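Trehalose-6-phosphate phosphatase (Cryptococcus neoformans, PDB 5DX9) belongs to the trehalose-phosphatase family of the HAD clan and holds a magnesium ion and a bound glycan in its pocket. Local coordinates at residues N49-A52 against A53-K56; V174-K178 against K179-V183; G191-V194 against R195-Y199. All coordinates share one frame; numbering follows the deposited sequence.

Along the chain the three contacts come in series: interaction 1 in helix 45-56, interaction 2 in the hairpin of strands 172-177 and 180-185, and interaction 3 in helix 190-200, which follows that hairpin directly. Both helices pack on strand 21-25 of the mixed sheet, one on Leu23 and Phe25, the other on Leu22 and Leu24, and so cover opposite faces; their contacts have centres about 22 Å apart. The hairpin belongs to a separate four-stranded antiparallel sheet, with its centre about 31 Å from that of interaction 1 and about 23 Å from that of interaction 3. This is the division of HAD proteins into Rossmann-like core and cap, with the glycan touched directly by the hairpin.

Interaction 1 (N49-A52 against A53-K56); sequences NAIA and ALCK
Ile51 and Cys55, one helical turn apart, touch on the buried flank of helix 45-56, with Ile51 CG2 4.2 Å from Cys55 SG. The branching of Ile51 makes this possible: CG1 lies beside the backbone N (chi1 -56°), leaving CG2 anti to that nitrogen and directed along the helix to the sulfur. The other branch ends in CD1, which only grazes Leu54 CD1 at 4.5 Å. Leu54 leans back over the preceding turn, its CG 3.3 Å from Ala50 O, beside the bond that the same carbonyl receives from Leu54 N at 3.1 Å. Ala53 N to Asn49 O, at 3.0 Å and nearly straight (167°), and Lys56 N to Ala52 O, at 2.9 Å, continue the i to i+4 series; Cys55 N completes it on Ile51 O.

Beyond this first shell, Leu54 is wedged between two layers, touching Leu23 and Phe25 of strand 21-25 as well as Phe298 and Leu302 of helix 291-306. Cys55 rests on Arg82 and Leu83, and Ile51 on Leu31. The helix is the crossover of a beta-alpha-beta unit between strands 21-25 and 60-65, and Asn60 ND2 reaches back to Leu54 O as the chain turns towards the second strand.

Residue types follow the two sides of the helix. The small Ala53 suits a place against Leu302 of helix 291-306, while Asn49 and Lys56 place polar groups on the exposed side. The chemistry is that of an amphipathic helix: i to i+4 bonds satisfy the carbonyls of Asn49 to Ala52, Leu54 faces strand 21-25, and neighbouring loops bury Ile51 and Cys55.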
loop_
_atom_site.group_PDB
_atom_site.type_symbol
_atom_site.label_atom_id
_atom_site.label_comp_id
_atom_site.label_asym_id
_atom_site.label_seq_id
_atom_site.Cartn_x
_atom_site.Cartn_y
_atom_site.Cartn_z
ATOM N N ASN A 49 -16.457 1.936 -10.475
ATOM C CA ASN A 49 -17.440 2.976 -10.196
ATOM C C ASN A 49 -17.290 3.557 -8.792
ATOM O O ASN A 49 -17.368 4.772 -8.602
ATOM C CB ASN A 49 -18.858 2.433 -10.381
ATOM C CG ASN A 49 -19.171 2.097 -11.825
ATOM O OD1 ASN A 49 -18.466 2.522 -12.741
ATOM N ND2 ASN A 49 -20.240 1.339 -12.038
ATOM N N ALA A 50 -17.070 2.683 -7.814
ATOM C CA ALA A 50 -16.957 3.097 -6.419
ATOM C C ALA A 50 -15.785 4.051 -6.210
ATOM O O ALA A 50 -15.952 5.140 -5.661
ATOM C CB ALA A 50 -16.816 1.878 -5.517
ATOM N N ILE A 51 -14.603 3.631 -6.649
ATOM C CA ILE A 51 -13.401 4.447 -6.525
ATOM C C ILE A 51 -13.561 5.769 -7.265
ATOM O O ILE A 51 -13.072 6.805 -6.817
ATOM C CB ILE A 51 -12.156 3.715 -7.070
ATOM C CG1 ILE A 51 -11.970 2.370 -6.364
ATOM C CG2 ILE A 51 -10.919 4.580 -6.907
ATOM C CD1 ILE A 51 -11.617 2.493 -4.895
ATOM N N ALA A 52 -14.245 5.721 -8.403
ATOM C CA ALA A 52 -14.493 6.914 -9.202
ATOM C C ALA A 52 -15.284 7.946 -8.405
ATOM O O ALA A 52 -14.885 9.107 -8.310
ATOM C CB ALA A 52 -15.227 6.554 -10.480
ATOM N N ALA A 53 -16.403 7.510 -7.832
ATOM C CA ALA A 53 -17.252 8.380 -7.025
ATOM C C ALA A 53 -16.480 8.986 -5.857
ATOM O O ALA A 53 -16.674 10.152 -5.514
ATOM C CB ALA A 53 -18.461 7.614 -6.516
ATOM N N LEU A 54 -15.606 8.187 -5.252
ATOM C CA LEU A 54 -14.786 8.648 -4.139
ATOM C C LEU A 54 -13.829 9.745 -4.588
ATOM O O LEU A 54 -13.562 10.687 -3.846
ATOM C CB LEU A 54 -13.996 7.487 -3.528
ATOM C CG LEU A 54 -14.778 6.347 -2.874
ATOM C CD1 LEU A 54 -13.818 5.356 -2.229
ATOM C CD2 LEU A 54 -15.761 6.888 -1.850
ATOM N N CYS A 55 -13.311 9.611 -5.803
ATOM C CA CYS A 55 -12.411 10.611 -6.366
ATOM C C CYS A 55 -13.174 11.872 -6.770
ATOM O O CYS A 55 -12.643 12.980 -6.698
ATOM C CB CYS A 55 -11.658 10.040 -7.569
ATOM S SG CYS A 55 -10.480 8.731 -7.158
ATOM N N LYS A 56 -14.422 11.688 -7.192
ATOM C CA LYS A 56 -15.288 12.794 -7.594
ATOM C C LYS A 56 -15.497 13.801 -6.463
ATOM O O LYS A 56 -15.707 14.988 -6.709
ATOM C CB LYS A 56 -16.639 12.253 -8.071
ATOM C CG LYS A 56 -17.709 13.312 -8.310
ATOM C CD LYS A 56 -17.630 13.901 -9.714
ATOM C CE LYS A 56 -18.716 14.952 -9.936
ATOM N NZ LYS A 56 -20.096 14.396 -9.782
#

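Interaction 2 (V174-K178 against K179-V183); sequences VLVGK and KNLEV. With GLC (alpha-D-glucopyranose), chain B; G6P (6-O-phosphono-alpha-D-glucopyranose), chain C.
Leu175 and Glu182 face each other as an antiparallel hydrogen-bonded pair and use both backbone groups: Leu175 N meets Glu182 O at 2.6 Å, and Glu182 N returns a bond to Leu175 O at 2.9 Å. Nearer the turn the ladder loosens. Gly177 N to Asn180 O is 3.0 Å but bent to 137°. Val176 and Leu181, alongside each other, turn their methyls to the opposite face, where helix 148-166 packs.

A type II turn runs from Gly177 to Asn180, with Lys179 at positive phi (60°). This is the tip of a hairpin in the antiparallel sheet of the cap, as in HAD proteins with a C2-type cap, and it presents Lys178 O to the glucose: GLC O2 and O3 donate to that one carbonyl, the former at 3.0 Å. O2 also accepts from Asn180 ND2 at 2.6 Å, so both of its roles are used. Asn180 CG sits between the backbone N and carbonyl carbon; this chi1 of 80° brings the amide over the turn, and its rotation about chi2 sets ND2 towards the sugar and OD1 towards Gly177 CA, where no side chain intervenes. A water accepts from Lys178 N at 3.1 Å and, weakly, from ND2.

Glu182, extended from the same face as Asn180, takes a hydrogen bond from G6P O4 on OE2 at 2.6 Å. That oxygen also bonds His89 NE2, and OE1 forms a salt bridge with Lys135, whose NZ is also hydrogen-bonded to G6P; these partners hold both oxygens and so help to fix the rotation of the carboxylate. The long, extended Lys178 chain leads away from the glucose to a salt bridge with Asp212, a ligand of the magnesium ion.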
loop_
_atom_site.group_PDB
_atom_site.type_symbol
_atom_site.label_atom_id
_atom_site.label_comp_id
_atom_site.label_asym_id
_atom_site.label_seq_id
_atom_site.Cartn_x
_atom_site.Cartn_y
_atom_site.Cartn_z
ATOM N N VAL A 174 13.642 -8.539 1.422
ATOM C CA VAL A 174 13.103 -9.708 0.752
ATOM C C VAL A 174 11.715 -10.011 1.280
ATOM O O VAL A 174 11.538 -10.309 2.461
ATOM C CB VAL A 174 14.006 -10.931 0.938
ATOM C CG1 VAL A 174 13.358 -12.169 0.330
ATOM C CG2 VAL A 174 15.368 -10.667 0.320
ATOM N N LEU A 175 10.735 -9.935 0.388
ATOM C CA LEU A 175 9.338 -10.069 0.759
ATOM C C LEU A 175 8.793 -11.451 0.430
ATOM O O LEU A 175 8.933 -11.931 -0.694
ATOM C CB LEU A 175 8.506 -9.001 0.049
ATOM C CG LEU A 175 8.958 -7.548 0.214
ATOM C CD1 LEU A 175 8.108 -6.633 -0.658
ATOM C CD2 LEU A 175 8.895 -7.114 1.677
ATOM N N VAL A 176 8.172 -12.089 1.417
ATOM C CA VAL A 176 7.455 -13.335 1.182
ATOM C C VAL A 176 5.973 -13.037 0.982
ATOM O O VAL A 176 5.225 -12.848 1.945
ATOM C CB VAL A 176 7.638 -14.333 2.338
ATOM C CG1 VAL A 176 6.764 -15.561 2.122
ATOM C CG2 VAL A 176 9.100 -14.729 2.466
ATOM N N GLY A 177 5.559 -12.978 -0.278
ATOM C CA GLY A 177 4.200 -12.618 -0.614
ATOM C C GLY A 177 3.309 -13.832 -0.762
ATOM O O GLY A 177 3.692 -14.943 -0.399
ATOM N N LYS A 178 2.110 -13.612 -1.292
ATOM C CA LYS A 178 1.155 -14.693 -1.494
ATOM C C LYS A 178 1.549 -15.512 -2.712
ATOM O O LYS A 178 1.275 -15.138 -3.844
ATOM C CB LYS A 178 -0.265 -14.143 -1.642
ATOM C CG LYS A 178 -0.720 -13.325 -0.445
ATOM C CD LYS A 178 -2.228 -13.138 -0.408
ATOM C CE LYS A 178 -2.665 -12.545 0.932
ATOM N NZ LYS A 178 -4.113 -12.172 0.947
ATOM N N LYS A 179 2.206 -16.636 -2.454
ATOM C CA LYS A 179 2.713 -17.500 -3.509
ATOM C C LYS A 179 3.704 -16.754 -4.394
ATOM O O LYS A 179 3.713 -16.932 -5.610
ATOM C CB LYS A 179 1.565 -18.054 -4.351
ATOM C CG LYS A 179 0.586 -18.944 -3.589
ATOM C CD LYS A 179 1.270 -20.189 -3.039
ATOM C CE LYS A 179 0.332 -20.994 -2.152
ATOM N NZ LYS A 179 1.078 -22.012 -1.362
ATOM N N ASN A 180 4.518 -15.899 -3.782
ATOM C CA ASN A 180 5.588 -15.234 -4.511
ATOM C C ASN A 180 6.752 -14.861 -3.606
ATOM O O ASN A 180 6.626 -14.860 -2.379
ATOM C CB ASN A 180 5.054 -13.982 -5.239
ATOM C CG ASN A 180 4.900 -12.757 -4.324
ATOM O OD1 ASN A 180 5.817 -12.373 -3.598
ATOM N ND2 ASN A 180 3.740 -12.119 -4.394
ATOM N N LEU A 181 7.882 -14.543 -4.227
ATOM C CA LEU A 181 8.972 -13.845 -3.560
ATOM C C LEU A 181 9.190 -12.507 -4.256
ATOM O O LEU A 181 9.114 -12.422 -5.481
ATOM C CB LEU A 181 10.261 -14.663 -3.586
ATOM C CG LEU A 181 10.401 -15.838 -2.626
ATOM C CD1 LEU A 181 11.810 -16.408 -2.714
ATOM C CD2 LEU A 181 10.065 -15.419 -1.203
ATOM N N GLU A 182 9.460 -11.463 -3.479
ATOM C CA GLU A 182 9.747 -10.158 -4.056
ATOM C C GLU A 182 10.917 -9.487 -3.352
ATOM O O GLU A 182 11.081 -9.612 -2.140
ATOM C CB GLU A 182 8.515 -9.259 -3.995
ATOM C CG GLU A 182 8.644 -7.992 -4.824
ATOM C CD GLU A 182 7.354 -7.202 -4.883
ATOM O OE1 GLU A 182 7.270 -6.255 -5.701
ATOM O OE2 GLU A 182 6.423 -7.529 -4.113
ATOM N N VAL A 183 11.739 -8.786 -4.119
ATOM C CA VAL A 183 12.838 -8.025 -3.543
ATOM C C VAL A 183 12.628 -6.562 -3.875
ATOM O O VAL A 183 12.383 -6.212 -5.029
ATOM C CB VAL A 183 14.208 -8.489 -4.067
ATOM C CG1 VAL A 183 15.322 -7.710 -3.383
ATOM C CG2 VAL A 183 14.383 -9.982 -3.846
HETATM C C1 GLC B . -0.195 -10.977 -6.365
HETATM C C2 GLC B . 0.066 -12.438 -5.994
HETATM C C3 GLC B . -0.049 -13.340 -7.215
HETATM C C4 GLC B . -1.364 -13.119 -7.950
HETATM C C5 GLC B . -1.568 -11.638 -8.258
HETATM C C6 GLC B . -2.960 -11.356 -8.822
HETATM O O2 GLC B . 1.371 -12.552 -5.397
HETATM O O3 GLC B . 0.037 -14.709 -6.806
HETATM O O4 GLC B . -1.345 -13.905 -9.152
HETATM O O5 GLC B . -1.425 -10.849 -7.079
HETATM O O6 GLC B . -3.962 -11.935 -7.976
HETATM C C1 G6P C . 0.790 -9.046 -7.320
HETATM C C2 G6P C . 1.821 -8.503 -8.300
HETATM C C3 G6P C . 3.224 -8.566 -7.729
HETATM C C4 G6P C . 3.301 -7.770 -6.443
HETATM C C5 G6P C . 2.133 -7.997 -5.465
HETATM C C6 G6P C . 1.783 -6.713 -4.688
HETATM O O1 G6P C . 0.899 -10.459 -7.134
HETATM O O2 G6P C . 1.743 -9.243 -9.516
HETATM O O3 G6P C . 4.160 -7.976 -8.641
HETATM O O4 G6P C . 4.561 -8.136 -5.862
HETATM O O5 G6P C . 0.883 -8.378 -6.061
HETATM O O6 G6P C . 0.462 -6.229 -5.037
HETATM P P G6P C . -0.414 -5.327 -4.001
HETATM O O1P G6P C . -1.403 -4.298 -4.743
HETATM O O2P G6P C . -1.245 -6.232 -3.174
HETATM O O3P G6P C . 0.636 -4.536 -3.074
HETATM O O HOH W 1 1.461 -10.793 -2.330
#

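Interaction 3 (G191-V194 against R195-Y199); sequences GEIV and RRLMY
Glu192 and Arg195 cross obliquely on the outer flank of helix 190-200, their carboxylate and guanidinium planes 78° apart. The carboxylate carbon, Glu192 CD, stands over one face of the guanidinium, so this salt bridge is not the flat, two-pronged kind: OE2 reaches NH2 alone, while OE1 stays 3.5 Å from NH2. The modelled 2.4 Å between Glu192 OE2 and Arg195 NH2 is shorter than expected, and its exact value is doubtful. Both chains must fold to meet only three residues apart. Glu192 bends at chi2 (-61°), and Arg195 bends at chi2 and chi3, with its CG kept 3.1 Å from Gly191 O. The same Gly191 O receives the backbone bond of Arg195 N.

On the buried flank the meetings are apolar. Val194 CG1, anti to the backbone N (chi1 173°), is directed to the terminal CE of Met198, a selenomethionine, at 3.9 Å; the bend at chi3 of Met198 swings that methyl back across the valine. Ile193 CG2 lies 4.3 Å from Leu197 CG one turn on. Arg196 instead runs straight out to Glu200, Gln95 and Ala245 O, a chain long enough to reach these partners, which satisfy its buried guanidinium. Backbone i to i+4 bonds hold the turns in phase, as from Leu197 N to Ile193 O at 2.9 Å.

Val194, Leu197 and Met198 press on strand 21-25, Ile193 on Ile65 of strand 60-65, and Val194 and Met198 also on Leu223 of helix 217-225. A largely buried helix packed on the parallel strands in this way, and leading on to strand 206-211, is characteristic of the Rossmann-like core of HAD proteins.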
loop_
_atom_site.group_PDB
_atom_site.type_symbol
_atom_site.label_atom_id
_atom_site.label_comp_id
_atom_site.label_asym_id
_atom_site.label_seq_id
_atom_site.Cartn_x
_atom_site.Cartn_y
_atom_site.Cartn_z
ATOM N N GLY A 191 4.439 2.133 4.059
ATOM C CA GLY A 191 4.275 2.941 5.253
ATOM C C GLY A 191 4.784 4.361 5.077
ATOM O O GLY A 191 4.161 5.314 5.543
ATOM N N GLU A 192 5.922 4.502 4.404
ATOM C CA GLU A 192 6.513 5.818 4.192
ATOM C C GLU A 192 5.638 6.669 3.283
ATOM O O GLU A 192 5.600 7.890 3.413
ATOM C CB GLU A 192 7.921 5.690 3.605
ATOM C CG GLU A 192 8.956 5.201 4.601
ATOM C CD GLU A 192 9.097 6.138 5.783
ATOM O OE1 GLU A 192 8.733 7.327 5.647
ATOM O OE2 GLU A 192 9.565 5.686 6.849
ATOM N N ILE A 193 4.942 6.018 2.359
ATOM C CA ILE A 193 4.037 6.718 1.457
ATOM C C ILE A 193 2.862 7.299 2.234
ATOM O O ILE A 193 2.476 8.450 2.032
ATOM C CB ILE A 193 3.508 5.791 0.354
ATOM C CG1 ILE A 193 4.667 5.260 -0.495
ATOM C CG2 ILE A 193 2.486 6.515 -0.505
ATOM C CD1 ILE A 193 5.551 6.344 -1.080
ATOM N N VAL A 194 2.301 6.485 3.124
ATOM C CA VAL A 194 1.201 6.914 3.974
ATOM C C VAL A 194 1.595 8.137 4.793
ATOM O O VAL A 194 0.802 9.058 4.972
ATOM C CB VAL A 194 0.756 5.791 4.927
ATOM C CG1 VAL A 194 -0.270 6.312 5.926
ATOM C CG2 VAL A 194 0.211 4.603 4.136
ATOM N N ARG A 195 2.832 8.138 5.278
ATOM C CA ARG A 195 3.326 9.230 6.106
ATOM C C ARG A 195 3.543 10.488 5.276
ATOM O O ARG A 195 3.221 11.592 5.714
ATOM C CB ARG A 195 4.617 8.821 6.810
ATOM C CG ARG A 195 4.448 7.587 7.676
ATOM C CD ARG A 195 5.135 7.747 9.011
ATOM N NE ARG A 195 6.566 7.478 8.931
ATOM C CZ ARG A 195 7.096 6.263 9.027
ATOM N NH1 ARG A 195 6.309 5.207 9.197
ATOM N NH2 ARG A 195 8.411 6.102 8.948
ATOM N N ARG A 196 4.094 10.315 4.079
ATOM C CA ARG A 196 4.200 11.410 3.125
ATOM C C ARG A 196 2.832 12.041 2.888
ATOM O O ARG A 196 2.689 13.263 2.901
ATOM C CB ARG A 196 4.787 10.921 1.802
ATOM C CG ARG A 196 4.653 11.920 0.663
ATOM C CD ARG A 196 4.713 11.221 -0.682
ATOM N NE ARG A 196 4.466 12.142 -1.787
ATOM C CZ ARG A 196 5.423 12.714 -2.505
ATOM N NH1 ARG A 196 6.697 12.453 -2.239
ATOM N NH2 ARG A 196 5.110 13.543 -3.492
ATOM N N LEU A 197 1.827 11.194 2.681
ATOM C CA LEU A 197 0.472 11.667 2.429
ATOM C C LEU A 197 -0.122 12.390 3.638
ATOM O O LEU A 197 -0.837 13.379 3.481
ATOM C CB LEU A 197 -0.435 10.505 2.023
ATOM C CG LEU A 197 -0.051 9.801 0.723
ATOM C CD1 LEU A 197 -1.206 8.960 0.213
ATOM C CD2 LEU A 197 0.383 10.816 -0.317
HETATM N N MSE A 198 0.160 11.896 4.840
HETATM C CA MSE A 198 -0.315 12.565 6.048
HETATM C C MSE A 198 0.354 13.929 6.215
HETATM O O MSE A 198 -0.301 14.905 6.580
HETATM C CB MSE A 198 -0.076 11.695 7.287
HETATM C CG MSE A 198 -1.117 10.595 7.476
HETATM SE SE MSE A 198 -0.857 9.499 9.080
HETATM C CE MSE A 198 0.935 8.812 8.710
ATOM N N TYR A 199 1.652 13.995 5.936
ATOM C CA TYR A 199 2.376 15.257 6.026
ATOM C C TYR A 199 1.825 16.267 5.027
ATOM O O TYR A 199 1.722 17.455 5.327
ATOM C CB TYR A 199 3.874 15.051 5.789
ATOM C CG TYR A 199 4.669 16.337 5.850
ATOM C CD1 TYR A 199 5.170 16.808 7.055
ATOM C CD2 TYR A 199 4.904 17.087 4.705
ATOM C CE1 TYR A 199 5.890 17.984 7.119
ATOM C CE2 TYR A 199 5.624 18.268 4.760
ATOM C CZ TYR A 199 6.113 18.712 5.970
ATOM O OH TYR A 199 6.832 19.883 6.037
#